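Side-chain contacts in NAD-dependent aldehyde dehydrogenase (Burkholderia multivorans, PDB 5UJU), which probably oxidises aldehydes to the corresponding carboxylic acids with NAD+ as electron acceptor: residues E67-A72 and I253-L258; A105-T110 and P265-L270; S134-Y139 and L247-R252. All blocks are in the same frame, centred on the assembly; numbering follows the deposited sequence. Where two conformers were deposited one is given.

Interaction 1: residues E67-A72 and I253-L258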
loop_
_atom_site.group_PDB
_atom_site.type_symbol
_atom_site.label_atom_id
_atom_site.label_comp_id
_atom_site.label_asym_id
_atom_site.label_seq_id
_atom_site.Cartn_x
_atom_site.Cartn_y
_atom_site.Cartn_z
ATOM N N GLU A 67 -19.204 -12.513 -28.507
ATOM C CA GLU A 67 -19.816 -13.566 -27.705
ATOM C C GLU A 67 -19.097 -13.712 -26.364
ATOM O O GLU A 67 -17.879 -13.925 -26.322
ATOM C CB GLU A 67 -19.791 -14.889 -28.473
ATOM C CG GLU A 67 -20.291 -14.780 -29.910
ATOM C CD GLU A 67 -19.653 -15.811 -30.842
ATOM O OE1 GLU A 67 -20.063 -16.987 -30.795
ATOM O OE2 GLU A 67 -18.730 -15.450 -31.612
ATOM N N LEU A 68 -19.846 -13.546 -25.277
ATOM C CA LEU A 68 -19.447 -13.934 -23.927
ATOM C C LEU A 68 -20.628 -14.606 -23.242
ATOM O O LEU A 68 -21.778 -14.238 -23.491
ATOM C CB LEU A 68 -18.986 -12.756 -23.065
ATOM C CG LEU A 68 -17.778 -11.933 -23.483
ATOM C CD1 LEU A 68 -17.795 -10.634 -22.701
ATOM C CD2 LEU A 68 -16.520 -12.721 -23.182
ATOM N N ASP A 69 -20.353 -15.597 -22.392
ATOM C CA ASP A 69 -21.410 -16.261 -21.636
ATOM C C ASP A 69 -21.532 -15.733 -20.202
ATOM O O ASP A 69 -21.836 -16.493 -19.277
ATOM C CB ASP A 69 -21.219 -17.776 -21.636
ATOM C CG ASP A 69 -19.923 -18.210 -20.981
ATOM O OD1 ASP A 69 -19.086 -17.346 -20.638
ATOM O OD2 ASP A 69 -19.765 -19.432 -20.769
ATOM N N GLN A 70 -21.298 -14.443 -19.997
ATOM C CA GLN A 70 -21.502 -13.767 -18.723
ATOM C C GLN A 70 -22.940 -13.263 -18.642
ATOM O O GLN A 70 -23.634 -13.192 -19.660
ATOM C CB GLN A 70 -20.514 -12.591 -18.578
ATOM C CG GLN A 70 -20.760 -11.466 -19.546
ATOM C CD GLN A 70 -19.741 -10.324 -19.434
ATOM O OE1 GLN A 70 -18.556 -10.549 -19.180
ATOM N NE2 GLN A 70 -20.204 -9.097 -19.667
ATOM N N PRO A 71 -23.429 -12.913 -17.449
ATOM C CA PRO A 71 -24.816 -12.431 -17.335
ATOM C C PRO A 71 -25.039 -11.197 -18.192
ATOM O O PRO A 71 -24.170 -10.330 -18.292
ATOM C CB PRO A 71 -24.967 -12.114 -15.842
ATOM C CG PRO A 71 -23.903 -12.889 -15.168
ATOM C CD PRO A 71 -22.757 -12.957 -16.139
ATOM N N ALA A 72 -26.162 -11.172 -18.904
ATOM C CA ALA A 72 -26.392 -10.090 -19.848
ATOM C C ALA A 72 -27.877 -9.787 -19.948
ATOM O O ALA A 72 -28.727 -10.627 -19.643
ATOM C CB ALA A 72 -25.830 -10.432 -21.227
ATOM N N ILE A 253 -10.198 -14.760 -23.413
ATOM C CA ILE A 253 -9.139 -15.741 -23.213
ATOM C C ILE A 253 -8.980 -16.068 -21.731
ATOM O O ILE A 253 -8.804 -17.236 -21.357
ATOM C CB ILE A 253 -7.829 -15.238 -23.849
ATOM C CG1 ILE A 253 -7.979 -15.192 -25.376
ATOM C CG2 ILE A 253 -6.678 -16.140 -23.472
ATOM C CD1 ILE A 253 -6.761 -14.576 -26.125
ATOM N N ALA A 254 -9.076 -15.054 -20.859
ATOM C CA ALA A 254 -9.029 -15.302 -19.421
ATOM C C ALA A 254 -10.128 -16.268 -18.986
ATOM O O ALA A 254 -9.877 -17.193 -18.207
ATOM C CB ALA A 254 -9.174 -13.994 -18.642
ATOM N N ARG A 255 -11.349 -16.057 -19.481
ATOM C CA ARG A 255 -12.486 -16.893 -19.108
ATOM C C ARG A 255 -12.311 -18.322 -19.600
ATOM O O ARG A 255 -12.708 -19.275 -18.920
ATOM C CB ARG A 255 -13.766 -16.283 -19.672
ATOM C CG ARG A 255 -14.139 -14.954 -19.019
ATOM C CD ARG A 255 -15.336 -14.323 -19.698
ATOM N NE ARG A 255 -16.542 -15.147 -19.583
ATOM C CZ ARG A 255 -17.391 -15.071 -18.563
ATOM N NH1 ARG A 255 -17.158 -14.230 -17.564
ATOM N NH2 ARG A 255 -18.463 -15.841 -18.530
ATOM N N ASP A 256 -11.729 -18.486 -20.787
ATOM C CA ASP A 256 -11.392 -19.815 -21.293
ATOM C C ASP A 256 -10.520 -20.570 -20.307
ATOM O O ASP A 256 -10.795 -21.729 -19.966
ATOM C CB ASP A 256 -10.654 -19.687 -22.625
ATOM C CG ASP A 256 -11.573 -19.374 -23.773
ATOM O OD1 ASP A 256 -12.808 -19.464 -23.602
ATOM O OD2 ASP A 256 -11.047 -19.041 -24.854
ATOM N N VAL A 257 -9.439 -19.933 -19.859
ATOM C CA VAL A 257 -8.493 -20.585 -18.963
ATOM C C VAL A 257 -9.163 -20.913 -17.637
ATOM O O VAL A 257 -9.017 -22.020 -17.105
ATOM C CB VAL A 257 -7.254 -19.696 -18.758
ATOM C CG1 VAL A 257 -6.350 -20.300 -17.707
ATOM C CG2 VAL A 257 -6.512 -19.502 -20.092
ATOM N N LEU A 258 -9.912 -19.951 -17.090
ATOM C CA LEU A 258 -10.590 -20.173 -15.817
ATOM C C LEU A 258 -11.584 -21.322 -15.918
ATOM O O LEU A 258 -11.635 -22.190 -15.038
ATOM C CB LEU A 258 -11.293 -18.884 -15.371
ATOM C CG LEU A 258 -10.346 -17.787 -14.874
ATOM C CD1 LEU A 258 -10.945 -16.390 -15.120
ATOM C CD2 LEU A 258 -10.050 -17.995 -13.402
HETATM O O HOH W 1 -16.771 -16.439 -22.240
#
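Arg-255 reaches from helix 245-260 to the loop carrying Asp-69 and Gln-70, and its guanidinium group is used on an edge and on a face at once. At the edge, NH2 gives a short, nearly straight hydrogen bond to Asp-69 OD1, 2.7 Å away, which is also the salt bridge of the contact. Asp-69 OD1 lies almost in the guanidinium plane, but the fit is not reciprocal: the two flat groups stand 82° apart, and NH2 approaches OD1 from above the carboxylate, 40° out of its plane. The bridge is therefore single-pronged. A water takes the place of a second prong, accepting from Arg-255 NE at 3.0 Å and donating to Asp-69 OD1, also at 3.0 Å. Asp-69 OD2 turns to Arg-259, one helical turn further on, so the carboxylate joins two arginines of one helix.

Over one guanidinium face lies the aliphatic start of Gln-70, whose CB is 3.8 Å from Arg-255 NH2. Beyond CG the glutamine chain runs on extended, and its NE2 is hydrogen-bonded to Leu-270 O. Nearer the helix, Leu-68 CD2 meets Arg-255 CD at 4.0 Å, the two side chains crossing at about a right angle. The arginine chain bends at its CG-CD bond (chi3 63°), which turns its planar end out of the line of the chain. NH1 is held separately by Val-268 O and Asn-266 OD1, and these bonds should fix the rotation of the group. One buried cation thus fastens an N-terminal loop to the helix and the following strand of a beta-alpha-beta crossover, in which helix 245-260 links parallel strands 234-238 and 268-270 of the Rossmann-type coenzyme-binding fold of aldehyde dehydrogenases.

Interaction 2: residues A105-T110 and P265-L270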
loop_
_atom_site.group_PDB
_atom_site.type_symbol
_atom_site.label_atom_id
_atom_site.label_comp_id
_atom_site.label_asym_id
_atom_site.label_seq_id
_atom_site.Cartn_x
_atom_site.Cartn_y
_atom_site.Cartn_z
ATOM N N ALA A 105 -19.204 -12.056 -7.308
ATOM C CA ALA A 105 -19.375 -12.540 -5.946
ATOM C C ALA A 105 -19.640 -14.037 -5.927
ATOM O O ALA A 105 -19.104 -14.753 -5.074
ATOM C CB ALA A 105 -20.511 -11.790 -5.248
ATOM N N ALA A 106 -20.453 -14.537 -6.862
ATOM C CA ALA A 106 -20.701 -15.978 -6.881
ATOM C C ALA A 106 -19.441 -16.747 -7.272
ATOM O O ALA A 106 -19.252 -17.887 -6.838
ATOM C CB ALA A 106 -21.868 -16.311 -7.819
ATOM N N ALA A 107 -18.552 -16.132 -8.060
ATOM C CA ALA A 107 -17.324 -16.791 -8.493
ATOM C C ALA A 107 -16.203 -16.734 -7.456
ATOM O O ALA A 107 -15.239 -17.495 -7.585
ATOM C CB ALA A 107 -16.835 -16.159 -9.809
ATOM N N GLN A 108 -16.334 -15.892 -6.423
ATOM C CA GLN A 108 -15.211 -15.600 -5.532
ATOM C C GLN A 108 -14.775 -16.825 -4.736
ATOM O O GLN A 108 -13.573 -17.095 -4.603
ATOM C CB GLN A 108 -15.582 -14.460 -4.579
ATOM C CG GLN A 108 -15.064 -13.103 -5.019
ATOM C CD GLN A 108 -15.752 -11.926 -4.327
ATOM O OE1 GLN A 108 -16.387 -12.076 -3.281
ATOM N NE2 GLN A 108 -15.621 -10.747 -4.918
ATOM N N ARG A 109 -15.728 -17.579 -4.189
ATOM C CA ARG A 109 -15.396 -18.592 -3.183
ATOM C C ARG A 109 -14.409 -19.638 -3.697
ATOM O O ARG A 109 -13.322 -19.802 -3.134
ATOM C CB ARG A 109 -16.670 -19.279 -2.666
ATOM C CG ARG A 109 -16.397 -20.280 -1.541
ATOM C CD ARG A 109 -17.683 -20.700 -0.822
ATOM N NE ARG A 109 -17.485 -21.861 0.042
ATOM C CZ ARG A 109 -17.202 -21.789 1.340
ATOM N NH1 ARG A 109 -17.058 -20.604 1.923
ATOM N NH2 ARG A 109 -17.049 -22.901 2.053
ATOM N N THR A 110 -14.775 -20.381 -4.748
ATOM C CA THR A 110 -13.894 -21.471 -5.170
ATOM C C THR A 110 -12.586 -20.933 -5.750
ATOM O O THR A 110 -11.541 -21.585 -5.646
ATOM C CB THR A 110 -14.618 -22.412 -6.158
ATOM O OG1 THR A 110 -14.935 -21.735 -7.374
ATOM C CG2 THR A 110 -15.917 -22.908 -5.539
ATOM N N PRO A 265 -16.058 -18.939 -14.814
ATOM C CA PRO A 265 -15.446 -17.938 -15.700
ATOM C C PRO A 265 -15.777 -16.514 -15.303
ATOM O O PRO A 265 -15.052 -15.600 -15.708
ATOM C CB PRO A 265 -16.008 -18.289 -17.086
ATOM C CG PRO A 265 -17.282 -19.039 -16.804
ATOM C CD PRO A 265 -16.984 -19.828 -15.543
ATOM N N ASN A 266 -16.846 -16.295 -14.527
ATOM C CA ASN A 266 -17.162 -14.947 -14.071
ATOM C C ASN A 266 -16.179 -14.408 -13.037
ATOM O O ASN A 266 -16.419 -13.321 -12.504
ATOM C CB ASN A 266 -18.579 -14.909 -13.516
ATOM C CG ASN A 266 -19.598 -15.169 -14.587
ATOM O OD1 ASN A 266 -19.399 -14.774 -15.731
ATOM N ND2 ASN A 266 -20.683 -15.862 -14.238
ATOM N N VAL A 267 -15.105 -15.130 -12.714
ATOM C CA VAL A 267 -13.977 -14.480 -12.051
ATOM C C VAL A 267 -13.552 -13.233 -12.829
ATOM O O VAL A 267 -13.172 -12.224 -12.226
ATOM C CB VAL A 267 -12.814 -15.484 -11.863
ATOM C CG1 VAL A 267 -11.513 -14.761 -11.472
ATOM C CG2 VAL A 267 -13.185 -16.498 -10.772
ATOM N N VAL A 268 -13.683 -13.245 -14.163
ATOM C CA VAL A 268 -13.385 -12.071 -14.993
ATOM C C VAL A 268 -14.574 -11.784 -15.904
ATOM O O VAL A 268 -14.996 -12.659 -16.673
ATOM C CB VAL A 268 -12.111 -12.266 -15.831
ATOM C CG1 VAL A 268 -11.876 -11.050 -16.725
ATOM C CG2 VAL A 268 -10.920 -12.508 -14.921
ATOM N N THR A 269 -15.101 -10.554 -15.837
ATOM C CA THR A 269 -16.209 -10.133 -16.689
ATOM C C THR A 269 -15.862 -8.830 -17.402
ATOM O O THR A 269 -14.925 -8.117 -17.026
ATOM C CB THR A 269 -17.516 -9.947 -15.900
ATOM O OG1 THR A 269 -17.296 -9.066 -14.794
ATOM C CG2 THR A 269 -18.032 -11.301 -15.384
ATOM N N LEU A 270 -16.638 -8.522 -18.437
ATOM C CA LEU A 270 -16.397 -7.362 -19.289
ATOM C C LEU A 270 -17.607 -6.445 -19.227
ATOM O O LEU A 270 -18.713 -6.852 -19.594
ATOM C CB LEU A 270 -16.147 -7.790 -20.738
ATOM C CG LEU A 270 -15.904 -6.606 -21.670
ATOM C CD1 LEU A 270 -14.428 -6.181 -21.585
ATOM C CD2 LEU A 270 -16.333 -6.912 -23.117
#
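Ala-107 meets Asn-266 and Val-267 where helix 97-132 passes the short 3-10 turn 265-267, and its single methyl group carries almost the whole contact. The backbones come close here, with Ala-107 CA 5.4 Å from Val-267 CA. Ala-107 CB sits over the face of the peptide group joining Asn-266 to Val-267, 3.7 Å from Asn-266 C and 3.5 Å from Val-267 N. To one side it touches Val-267 CG2 at 3.8 Å; to another, the approach to Asn-266 CB is looser, 4.3 Å. Val-267 holds CG1 anti to its own backbone N (chi1 167°), and the other branch, CG2, is left to meet the helix, coming also within 3.9 Å of Ala-107 O. Trp-111, beyond the segment and one helical turn after Ala-107, touches Val-267 as well. The amide end of Asn-266 is engaged elsewhere, its OD1 accepting from Arg-255 NH1.

The turn leads straight into strand 268-270, which pairs in parallel with strand 234-238 in the Rossmann-type sheet, so the alanine packs just before the strand that completes a beta-alpha-beta unit. Next along the helix, Gln-108 sets out away from the turn, and in one of its two modelled conformers NE2 bonds Thr-234 OG1. Two residues after Ala-107, Arg-109 serves a different surface: its NH1 forms a salt bridge with Glu-503 OE1 of the second subunit, which places this part of the helix between the sheet and the dimer interface.

Interaction 3: residues S134-Y139 and L247-R252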
loop_
_atom_site.group_PDB
_atom_site.type_symbol
_atom_site.label_atom_id
_atom_site.label_comp_id
_atom_site.label_asym_id
_atom_site.label_seq_id
_atom_site.Cartn_x
_atom_site.Cartn_y
_atom_site.Cartn_z
ATOM N N SER A 134 -1.296 -12.674 -30.173
ATOM C CA SER A 134 -0.720 -11.334 -30.269
ATOM C C SER A 134 -1.106 -10.646 -31.567
ATOM O O SER A 134 -1.312 -9.428 -31.589
ATOM C CB SER A 134 0.803 -11.390 -30.141
ATOM O OG SER A 134 1.192 -11.605 -28.799
ATOM N N PHE A 135 -1.180 -11.398 -32.668
ATOM C CA PHE A 135 -1.534 -10.776 -33.940
ATOM C C PHE A 135 -2.987 -10.319 -33.940
ATOM O O PHE A 135 -3.289 -9.210 -34.384
ATOM C CB PHE A 135 -1.257 -11.730 -35.095
ATOM C CG PHE A 135 0.185 -11.755 -35.515
ATOM C CD1 PHE A 135 0.714 -10.721 -36.277
ATOM C CD2 PHE A 135 1.008 -12.812 -35.158
ATOM C CE1 PHE A 135 2.042 -10.734 -36.664
ATOM C CE2 PHE A 135 2.330 -12.837 -35.548
ATOM C CZ PHE A 135 2.850 -11.794 -36.298
ATOM N N GLU A 136 -3.905 -11.169 -33.457
ATOM C CA GLU A 136 -5.303 -10.758 -33.344
ATOM C C GLU A 136 -5.447 -9.531 -32.453
ATOM O O GLU A 136 -6.188 -8.594 -32.777
ATOM C CB GLU A 136 -6.144 -11.909 -32.790
ATOM C CG GLU A 136 -7.559 -11.512 -32.438
ATOM C CD GLU A 136 -8.335 -12.628 -31.730
ATOM O OE1 GLU A 136 -7.731 -13.659 -31.403
ATOM O OE2 GLU A 136 -9.546 -12.464 -31.522
ATOM N N ILE A 137 -4.748 -9.526 -31.319
ATOM C CA ILE A 137 -4.773 -8.384 -30.410
ATOM C C ILE A 137 -4.123 -7.152 -31.058
ATOM O O ILE A 137 -4.610 -6.024 -30.907
ATOM C CB ILE A 137 -4.097 -8.776 -29.085
ATOM C CG1 ILE A 137 -4.949 -9.832 -28.357
ATOM C CG2 ILE A 137 -3.875 -7.561 -28.188
ATOM C CD1 ILE A 137 -4.276 -10.449 -27.139
ATOM N N ALA A 138 -3.044 -7.344 -31.812
ATOM C CA ALA A 138 -2.397 -6.195 -32.452
ATOM C C ALA A 138 -3.364 -5.455 -33.371
ATOM O O ALA A 138 -3.466 -4.222 -33.322
ATOM C CB ALA A 138 -1.164 -6.647 -33.228
ATOM N N TYR A 139 -4.086 -6.192 -34.219
ATOM C CA TYR A 139 -5.046 -5.547 -35.112
ATOM C C TYR A 139 -6.162 -4.847 -34.339
ATOM O O TYR A 139 -6.611 -3.763 -34.733
ATOM C CB TYR A 139 -5.621 -6.566 -36.098
ATOM C CG TYR A 139 -4.655 -6.873 -37.222
ATOM C CD1 TYR A 139 -4.352 -5.904 -38.170
ATOM C CD2 TYR A 139 -4.056 -8.124 -37.344
ATOM C CE1 TYR A 139 -3.467 -6.160 -39.204
ATOM C CE2 TYR A 139 -3.171 -8.395 -38.382
ATOM C CZ TYR A 139 -2.879 -7.403 -39.308
ATOM O OH TYR A 139 -2.003 -7.646 -40.344
ATOM N N LEU A 247 -9.464 -5.446 -24.873
ATOM C CA LEU A 247 -9.738 -6.037 -23.573
ATOM C C LEU A 247 -10.856 -7.072 -23.630
ATOM O O LEU A 247 -10.881 -7.977 -22.797
ATOM C CB LEU A 247 -10.075 -4.951 -22.559
ATOM C CG LEU A 247 -8.812 -4.152 -22.198
ATOM C CD1 LEU A 247 -9.193 -2.873 -21.476
ATOM C CD2 LEU A 247 -7.843 -5.002 -21.353
ATOM N N ALA A 248 -11.774 -6.966 -24.594
ATOM C CA ALA A 248 -12.786 -8.014 -24.765
ATOM C C ALA A 248 -12.138 -9.332 -25.168
ATOM O O ALA A 248 -12.470 -10.393 -24.619
ATOM C CB ALA A 248 -13.816 -7.594 -25.810
ATOM N N ILE A 249 -11.200 -9.279 -26.122
ATOM C CA ILE A 249 -10.416 -10.459 -26.482
ATOM C C ILE A 249 -9.690 -10.999 -25.257
ATOM O O ILE A 249 -9.668 -12.212 -25.016
ATOM C CB ILE A 249 -9.424 -10.119 -27.613
ATOM C CG1 ILE A 249 -10.152 -9.751 -28.900
ATOM C CG2 ILE A 249 -8.451 -11.266 -27.853
ATOM C CD1 ILE A 249 -9.219 -9.121 -29.933
ATOM N N THR A 250 -9.088 -10.098 -24.464
ATOM C CA THR A 250 -8.363 -10.499 -23.259
ATOM C C THR A 250 -9.285 -11.210 -22.264
ATOM O O THR A 250 -8.945 -12.271 -21.720
ATOM C CB THR A 250 -7.723 -9.270 -22.603
ATOM O OG1 THR A 250 -6.809 -8.631 -23.519
ATOM C CG2 THR A 250 -6.950 -9.696 -21.376
ATOM N N VAL A 251 -10.444 -10.619 -21.990
ATOM C CA VAL A 251 -11.388 -11.239 -21.067
ATOM C C VAL A 251 -11.829 -12.607 -21.583
ATOM O O VAL A 251 -11.904 -13.573 -20.817
ATOM C CB VAL A 251 -12.587 -10.310 -20.823
ATOM C CG1 VAL A 251 -13.684 -11.080 -20.083
ATOM C CG2 VAL A 251 -12.146 -9.074 -20.017
ATOM N N ARG A 252 -12.115 -12.714 -22.885
ATOM C CA ARG A 252 -12.513 -13.998 -23.466
ATOM C C ARG A 252 -11.471 -15.077 -23.183
ATOM O O ARG A 252 -11.805 -16.194 -22.766
ATOM C CB ARG A 252 -12.728 -13.839 -24.977
ATOM C CG ARG A 252 -13.154 -15.121 -25.733
ATOM C CD ARG A 252 -12.851 -15.013 -27.251
ATOM N NE ARG A 252 -11.430 -15.179 -27.568
ATOM C CZ ARG A 252 -10.805 -14.598 -28.594
ATOM N NH1 ARG A 252 -11.464 -13.799 -29.425
ATOM N NH2 ARG A 252 -9.513 -14.819 -28.794
#
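The guanidinium of Arg-252 and the carboxylate of Glu-136 face each other edge to edge, their planes only 28° apart, while Ile-249 O lies 4.2 Å above one guanidinium face, shifted toward its rim. Glu-136 CD is in the guanidinium plane, which lets both terminal nitrogens address the acid. Arg-252 NH1 gives a nearly straight hydrogen bond to Glu-136 OE2 at 3.1 Å, arriving on the syn side of that oxygen; NH2 adds a weak one to Glu-136 OE1 at 3.4 Å. The pair is thus a lopsided two-pronged salt bridge. Arg-252 was modelled in two conformers, so this bridge belongs to one of them and may not be held all the time. Glu-136 OE2 is also bonded to His-61 NE2, its strongest polar partner, so the buried acid does not depend on the arginine alone; the two neighbours would be expected to favour its ionised form.

The short segments run roughly antiparallel, at 151°, and their axes come within 10.2 Å. They belong to helix 134-145 and to helix 245-260, the crossover helix that links strands 234-238 and 268-270 of the Rossmann-type sheet. On its other side that helix lays Val-251 against Val-268 and Leu-270, so helix 134-145 forms a second layer outside it.

Beside the ion pair, Ile-249 packs on the glutamate chain. Glu-136 extends straight from its helix, CG anti to the backbone N (chi1 171°), and Ile-249 comes from the opposite direction to lie alongside it: Ile-249 CD1 is 3.8 Å from Glu-136 CG, and the same methyl reaches the carboxylate, 3.7 Å from Glu-136 OE2. The isoleucine's other branch, CG2, meets Ile-137 CG1 at 3.8 Å, where the two side chains cross obliquely.

How the interactions relate
All three contacts gather round one beta-alpha-beta unit. Interactions 1 and 3 use successive turns of helix 245-260, joined where Leu-68 packs against Arg-252, while interaction 2 concerns the turn and strand that follow this helix. Interactions 2 and 3 are buried, yet interaction 2 has no charge and sets one methyl group against a peptide and a valine branch, whereas interaction 3 combines isoleucine packing with an ion pair. Interaction 1, partly open, relies chiefly on charge and a bridging water, and shares its arginine and glutamine with the turn and strand of interaction 2. Interactions 2 and 3 meet through the Val-251 and Leu-270 side chains in the core beneath the helix.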